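Local atomic coordinates of uncharacterized hypothetical protein (Bacteroides vulgatus, PDB entry 4FMR), a protein that is of unknown function but probably binds DNA, pairing an HU/IHF-like domain with an immunoglobulin-like one. Residues 149-163 with 190-204. Numbering follows the deposited sequence. Where two conformers were deposited one is given.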
loop_
_atom_site.group_PDB
_atom_site.type_symbol
_atom_site.label_atom_id
_atom_site.label_comp_id
_atom_site.label_asym_id
_atom_site.label_seq_id
_atom_site.Cartn_x
_atom_site.Cartn_y
_atom_site.Cartn_z
ATOM N N THR B 149 -4.662 -8.959 -9.537
ATOM C CA THR B 149 -5.259 -10.144 -8.910
ATOM C C THR B 149 -5.515 -11.243 -9.971
ATOM O O THR B 149 -6.235 -10.998 -10.935
ATOM C CB THR B 149 -6.573 -9.749 -8.187
ATOM O OG1 THR B 149 -6.349 -8.607 -7.341
ATOM C CG2 THR B 149 -7.138 -10.888 -7.358
ATOM N N ALA B 150 -4.937 -12.440 -9.774
ATOM C CA ALA B 150 -5.146 -13.618 -10.636
ATOM C C ALA B 150 -6.610 -14.019 -10.612
ATOM O O ALA B 150 -7.241 -13.906 -9.574
ATOM C CB ALA B 150 -4.275 -14.786 -10.170
ATOM N N GLY B 151 -7.147 -14.420 -11.758
ATOM C CA GLY B 151 -8.550 -14.804 -11.893
ATOM C C GLY B 151 -9.498 -13.629 -11.928
ATOM O O GLY B 151 -10.713 -13.827 -11.883
ATOM N N ARG B 152 -8.962 -12.395 -11.991
ATOM C CA ARG B 152 -9.767 -11.178 -11.973
ATOM C C ARG B 152 -9.350 -10.239 -13.112
ATOM O O ARG B 152 -8.385 -10.515 -13.824
ATOM C CB ARG B 152 -9.658 -10.488 -10.595
ATOM C CG ARG B 152 -10.361 -11.240 -9.446
ATOM C CD ARG B 152 -11.883 -11.239 -9.576
ATOM N NE ARG B 152 -12.554 -11.964 -8.492
ATOM C CZ ARG B 152 -12.921 -11.417 -7.337
ATOM N NH1 ARG B 152 -12.670 -10.137 -7.088
ATOM N NH2 ARG B 152 -13.525 -12.152 -6.411
ATOM N N ASN B 153 -10.103 -9.153 -13.314
ATOM C CA ASN B 153 -9.842 -8.234 -14.413
ATOM C C ASN B 153 -8.765 -7.204 -14.139
ATOM O O ASN B 153 -8.604 -6.704 -13.040
ATOM C CB ASN B 153 -11.111 -7.503 -14.835
ATOM C CG ASN B 153 -12.091 -8.421 -15.524
ATOM O OD1 ASN B 153 -11.851 -8.919 -16.634
ATOM N ND2 ASN B 153 -13.190 -8.712 -14.851
ATOM N N PHE B 154 -8.063 -6.865 -15.208
ATOM C CA PHE B 154 -7.013 -5.880 -15.214
ATOM C C PHE B 154 -7.203 -4.978 -16.422
ATOM O O PHE B 154 -7.551 -5.469 -17.500
ATOM C CB PHE B 154 -5.629 -6.567 -15.220
ATOM C CG PHE B 154 -4.530 -5.593 -14.886
ATOM C CD1 PHE B 154 -4.273 -5.236 -13.564
ATOM C CD2 PHE B 154 -3.793 -4.971 -15.900
ATOM C CE1 PHE B 154 -3.292 -4.292 -13.261
ATOM C CE2 PHE B 154 -2.811 -4.017 -15.588
ATOM C CZ PHE B 154 -2.572 -3.684 -14.273
ATOM N N THR B 155 -7.012 -3.652 -16.232
ATOM C CA THR B 155 -7.117 -2.679 -17.327
ATOM C C THR B 155 -5.742 -2.069 -17.639
ATOM O O THR B 155 -5.069 -1.565 -16.755
ATOM C CB THR B 155 -8.146 -1.562 -17.020
ATOM O OG1 THR B 155 -9.411 -2.150 -16.731
ATOM C CG2 THR B 155 -8.316 -0.605 -18.178
ATOM N N LEU B 156 -5.392 -2.040 -18.914
ATOM C CA LEU B 156 -4.180 -1.426 -19.440
ATOM C C LEU B 156 -4.532 -0.172 -20.217
ATOM O O LEU B 156 -5.347 -0.240 -21.135
ATOM C CB LEU B 156 -3.428 -2.409 -20.359
ATOM C CG LEU B 156 -2.895 -3.657 -19.709
ATOM C CD1 LEU B 156 -2.847 -4.800 -20.697
ATOM C CD2 LEU B 156 -1.571 -3.391 -19.060
ATOM N N PHE B 157 -3.930 0.974 -19.860
ATOM C CA PHE B 157 -4.144 2.221 -20.589
ATOM C C PHE B 157 -2.900 2.532 -21.402
ATOM O O PHE B 157 -1.794 2.265 -20.945
ATOM C CB PHE B 157 -4.493 3.370 -19.624
ATOM C CG PHE B 157 -5.699 3.097 -18.753
ATOM C CD1 PHE B 157 -6.984 3.396 -19.202
ATOM C CD2 PHE B 157 -5.548 2.568 -17.476
ATOM C CE1 PHE B 157 -8.095 3.186 -18.380
ATOM C CE2 PHE B 157 -6.656 2.344 -16.662
ATOM C CZ PHE B 157 -7.921 2.659 -17.114
ATOM N N GLY B 158 -3.067 3.062 -22.603
ATOM C CA GLY B 158 -1.905 3.395 -23.410
ATOM C C GLY B 158 -2.221 3.941 -24.777
ATOM O O GLY B 158 -3.201 4.677 -24.950
ATOM N N LYS B 159 -1.348 3.602 -25.752
ATOM C CA LYS B 159 -1.447 4.046 -27.139
ATOM C C LYS B 159 -1.334 2.880 -28.088
ATOM O O LYS B 159 -0.387 2.089 -27.991
ATOM C CB LYS B 159 -0.370 5.104 -27.483
ATOM C CG LYS B 159 -0.565 6.468 -26.820
ATOM C CD LYS B 159 -1.612 7.345 -27.482
ATOM C CE LYS B 159 -1.759 8.647 -26.733
ATOM N NZ LYS B 159 -2.672 9.591 -27.429
ATOM N N ASN B 160 -2.332 2.783 -28.999
ATOM C CA ASN B 160 -2.478 1.795 -30.073
ATOM C C ASN B 160 -2.235 0.361 -29.576
ATOM O O ASN B 160 -1.479 -0.399 -30.178
ATOM C CB ASN B 160 -1.535 2.144 -31.231
ATOM C CG ASN B 160 -1.925 3.447 -31.869
ATOM O OD1 ASN B 160 -3.043 3.607 -32.386
ATOM N ND2 ASN B 160 -1.027 4.419 -31.801
ATOM N N LEU B 161 -2.947 -0.005 -28.508
ATOM C CA LEU B 161 -2.835 -1.296 -27.827
ATOM C C LEU B 161 -3.778 -2.372 -28.408
ATOM O O LEU B 161 -3.635 -3.529 -28.011
ATOM C CB LEU B 161 -3.128 -1.121 -26.314
ATOM C CG LEU B 161 -2.103 -0.332 -25.483
ATOM C CD1 LEU B 161 -2.477 -0.345 -23.995
ATOM C CD2 LEU B 161 -0.700 -0.911 -25.629
ATOM N N THR B 162 -4.705 -2.008 -29.350
ATOM C CA THR B 162 -5.681 -2.932 -29.963
ATOM C C THR B 162 -4.995 -4.209 -30.437
ATOM O O THR B 162 -4.029 -4.137 -31.192
ATOM C CB THR B 162 -6.446 -2.269 -31.137
ATOM O OG1 THR B 162 -7.043 -1.058 -30.696
ATOM C CG2 THR B 162 -7.543 -3.160 -31.717
ATOM N N VAL B 163 -5.486 -5.366 -29.976
ATOM C CA VAL B 163 -4.943 -6.669 -30.380
ATOM C C VAL B 163 -5.627 -7.049 -31.725
ATOM O O VAL B 163 -6.841 -7.226 -31.774
ATOM C CB VAL B 163 -5.108 -7.740 -29.264
ATOM C CG1 VAL B 163 -4.703 -9.122 -29.763
ATOM C CG2 VAL B 163 -4.294 -7.371 -28.020
ATOM N N ILE B 190 -9.809 -11.158 -23.677
ATOM C CA ILE B 190 -9.591 -9.750 -23.983
ATOM C C ILE B 190 -11.034 -9.243 -24.079
ATOM O O ILE B 190 -11.730 -9.617 -25.018
ATOM C CB ILE B 190 -8.699 -9.452 -25.223
ATOM C CG1 ILE B 190 -7.267 -10.059 -25.063
ATOM C CG2 ILE B 190 -8.657 -7.920 -25.483
ATOM C CD1 ILE B 190 -6.456 -10.167 -26.391
ATOM N N VAL B 191 -11.530 -8.563 -23.032
ATOM C CA VAL B 191 -12.931 -8.137 -22.910
ATOM C C VAL B 191 -13.189 -6.791 -23.628
ATOM O O VAL B 191 -14.259 -6.605 -24.200
ATOM C CB VAL B 191 -13.284 -8.058 -21.406
ATOM C CG1 VAL B 191 -14.746 -7.679 -21.194
ATOM C CG2 VAL B 191 -12.975 -9.382 -20.740
ATOM N N LEU B 192 -12.240 -5.853 -23.533
ATOM C CA LEU B 192 -12.295 -4.546 -24.183
ATOM C C LEU B 192 -11.003 -4.397 -24.946
ATOM O O LEU B 192 -9.927 -4.557 -24.362
ATOM C CB LEU B 192 -12.547 -3.380 -23.177
ATOM C CG LEU B 192 -12.767 -1.972 -23.811
ATOM C CD1 LEU B 192 -13.951 -1.961 -24.779
ATOM C CD2 LEU B 192 -12.950 -0.910 -22.761
ATOM N N ASN B 193 -11.113 -4.203 -26.266
ATOM C CA ASN B 193 -9.971 -4.150 -27.182
ATOM C C ASN B 193 -9.877 -2.792 -27.925
ATOM O O ASN B 193 -9.982 -2.733 -29.148
ATOM C CB ASN B 193 -10.086 -5.314 -28.193
ATOM C CG ASN B 193 -8.787 -5.650 -28.889
ATOM O OD1 ASN B 193 -7.718 -5.266 -28.435
ATOM N ND2 ASN B 193 -8.846 -6.383 -30.005
ATOM N N GLU B 194 -9.672 -1.710 -27.182
ATOM C CA GLU B 194 -9.582 -0.362 -27.745
ATOM C C GLU B 194 -8.105 0.111 -27.852
ATOM O O GLU B 194 -7.260 -0.398 -27.100
ATOM C CB GLU B 194 -10.389 0.620 -26.880
ATOM C CG GLU B 194 -11.897 0.422 -26.931
ATOM C CD GLU B 194 -12.718 1.332 -26.030
ATOM O OE1 GLU B 194 -12.202 1.818 -24.993
ATOM O OE2 GLU B 194 -13.918 1.497 -26.335
ATOM N N PRO B 195 -7.781 1.084 -28.765
ATOM C CA PRO B 195 -6.382 1.549 -28.889
ATOM C C PRO B 195 -5.801 2.130 -27.592
ATOM O O PRO B 195 -4.661 1.799 -27.249
ATOM C CB PRO B 195 -6.457 2.634 -29.975
ATOM C CG PRO B 195 -7.688 2.342 -30.738
ATOM C CD PRO B 195 -8.655 1.754 -29.759
ATOM N N SER B 196 -6.591 2.924 -26.840
ATOM C CA SER B 196 -6.115 3.569 -25.612
ATOM C C SER B 196 -6.354 2.748 -24.332
ATOM O O SER B 196 -5.873 3.155 -23.265
ATOM C CB SER B 196 -6.774 4.935 -25.441
ATOM O OG SER B 196 -6.260 5.869 -26.378
ATOM N N ARG B 197 -7.083 1.613 -24.426
ATOM C CA ARG B 197 -7.425 0.823 -23.246
ATOM C C ARG B 197 -7.799 -0.635 -23.559
ATOM O O ARG B 197 -8.690 -0.916 -24.374
ATOM C CB ARG B 197 -8.612 1.510 -22.542
ATOM C CG ARG B 197 -9.261 0.770 -21.385
ATOM C CD ARG B 197 -10.354 1.627 -20.783
ATOM N NE ARG B 197 -11.350 1.993 -21.787
ATOM C CZ ARG B 197 -12.408 2.758 -21.556
ATOM N NH1 ARG B 197 -12.621 3.264 -20.347
ATOM N NH2 ARG B 197 -13.257 3.032 -22.533
ATOM N N LEU B 198 -7.130 -1.553 -22.866
ATOM C CA LEU B 198 -7.435 -2.980 -22.904
ATOM C C LEU B 198 -7.952 -3.437 -21.564
ATOM O O LEU B 198 -7.327 -3.140 -20.544
ATOM C CB LEU B 198 -6.225 -3.873 -23.279
ATOM C CG LEU B 198 -5.514 -3.691 -24.598
ATOM C CD1 LEU B 198 -4.302 -4.635 -24.671
ATOM C CD2 LEU B 198 -6.455 -3.896 -25.780
ATOM N N ILE B 199 -9.033 -4.223 -21.567
ATOM C CA ILE B 199 -9.536 -4.884 -20.371
ATOM C C ILE B 199 -9.328 -6.375 -20.588
ATOM O O ILE B 199 -9.782 -6.943 -21.592
ATOM C CB ILE B 199 -10.987 -4.530 -19.946
ATOM C CG1 ILE B 199 -11.121 -2.993 -19.747
ATOM C CG2 ILE B 199 -11.346 -5.294 -18.633
ATOM C CD1 ILE B 199 -12.513 -2.465 -19.443
ATOM N N ILE B 200 -8.593 -7.001 -19.679
ATOM C CA ILE B 200 -8.327 -8.429 -19.796
ATOM C C ILE B 200 -8.809 -9.131 -18.547
ATOM O O ILE B 200 -8.973 -8.499 -17.514
ATOM C CB ILE B 200 -6.798 -8.751 -20.085
ATOM C CG1 ILE B 200 -5.875 -8.294 -18.928
ATOM C CG2 ILE B 200 -6.354 -8.174 -21.442
ATOM C CD1 ILE B 200 -4.426 -8.802 -18.925
ATOM N N LEU B 201 -9.047 -10.441 -18.658
ATOM C CA LEU B 201 -9.327 -11.336 -17.533
ATOM C C LEU B 201 -8.076 -12.135 -17.302
ATOM O O LEU B 201 -7.619 -12.787 -18.222
ATOM C CB LEU B 201 -10.550 -12.261 -17.761
ATOM C CG LEU B 201 -10.898 -13.179 -16.539
ATOM C CD1 LEU B 201 -11.236 -12.368 -15.297
ATOM C CD2 LEU B 201 -12.084 -14.071 -16.842
ATOM N N LEU B 202 -7.475 -12.042 -16.130
ATOM C CA LEU B 202 -6.243 -12.786 -15.852
ATOM C C LEU B 202 -6.541 -14.239 -15.481
ATOM O O LEU B 202 -7.450 -14.453 -14.694
ATOM C CB LEU B 202 -5.445 -12.116 -14.705
ATOM C CG LEU B 202 -4.811 -10.754 -14.990
ATOM C CD1 LEU B 202 -4.369 -10.082 -13.701
ATOM C CD2 LEU B 202 -3.647 -10.881 -15.961
ATOM N N PRO B 203 -5.799 -15.254 -15.986
ATOM C CA PRO B 203 -6.048 -16.647 -15.518
ATOM C C PRO B 203 -5.861 -16.787 -13.992
ATOM O O PRO B 203 -5.037 -16.087 -13.387
ATOM C CB PRO B 203 -5.003 -17.492 -16.274
ATOM C CG PRO B 203 -4.475 -16.600 -17.353
ATOM C CD PRO B 203 -4.651 -15.186 -16.916
ATOM N N ALA B 204 -6.638 -17.695 -13.385
ATOM C CA ALA B 204 -6.680 -17.948 -11.946
ATOM C C ALA B 204 -5.480 -18.741 -11.434
ATOM O O ALA B 204 -5.103 -18.583 -10.275
ATOM C CB ALA B 204 -7.963 -18.696 -11.600
HETATM O O HOH W 1 -4.629 5.076 -28.544
#
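Phe154 and Ile200 trade both backbone bonds, as do Leu156 and Leu198, pairing strands 153-159 and 197-201 antiparallel; Ile200 N to Phe154 O (2.9 Å) is almost straight. Leu202 N on Arg152 O and Gly158 N on Ser196 O, the latter donor well above the carbonyl plane, carry the pairing past both ends of 197-201. Gly151 N adds weak bonds to Leu202 O and Pro203 O. At the other end the chain curls round the 194-197 turn: Leu161 N meets a lone pair of Pro195 O at 2.8 Å, while a water joins Asn160 N to Ser196 OG. Asn193 then grips the backbone of Val163 twice, its OD1 taking Val163 N (2.7 Å) and its ND2 giving to Val163 O (2.8 Å), both in the carbonyl planes. Its CG lies anti to the backbone N (chi1 -161°), which carries the amide over to the Val163 backbone. An alanine here would leave Val163 N and O without these mates and would probably let Val163 shift off strand 190-193. Arg197 NH2 makes a salt bridge to the syn lone pair of Glu194 OE1 (2.9 Å), while Arg197 CD lies 3.6 Å from Phe157 CE1. Leu156, Leu198 and Ile200 point to the opposite face, onto strand 209-217. With a classic beta bulge at Val191 and Leu192 in the neighbouring 190-193/197-201 pairing, 153-159 beside 197-201 forms the middle of a four-stranded antiparallel sheet of the immunoglobulin-like fold.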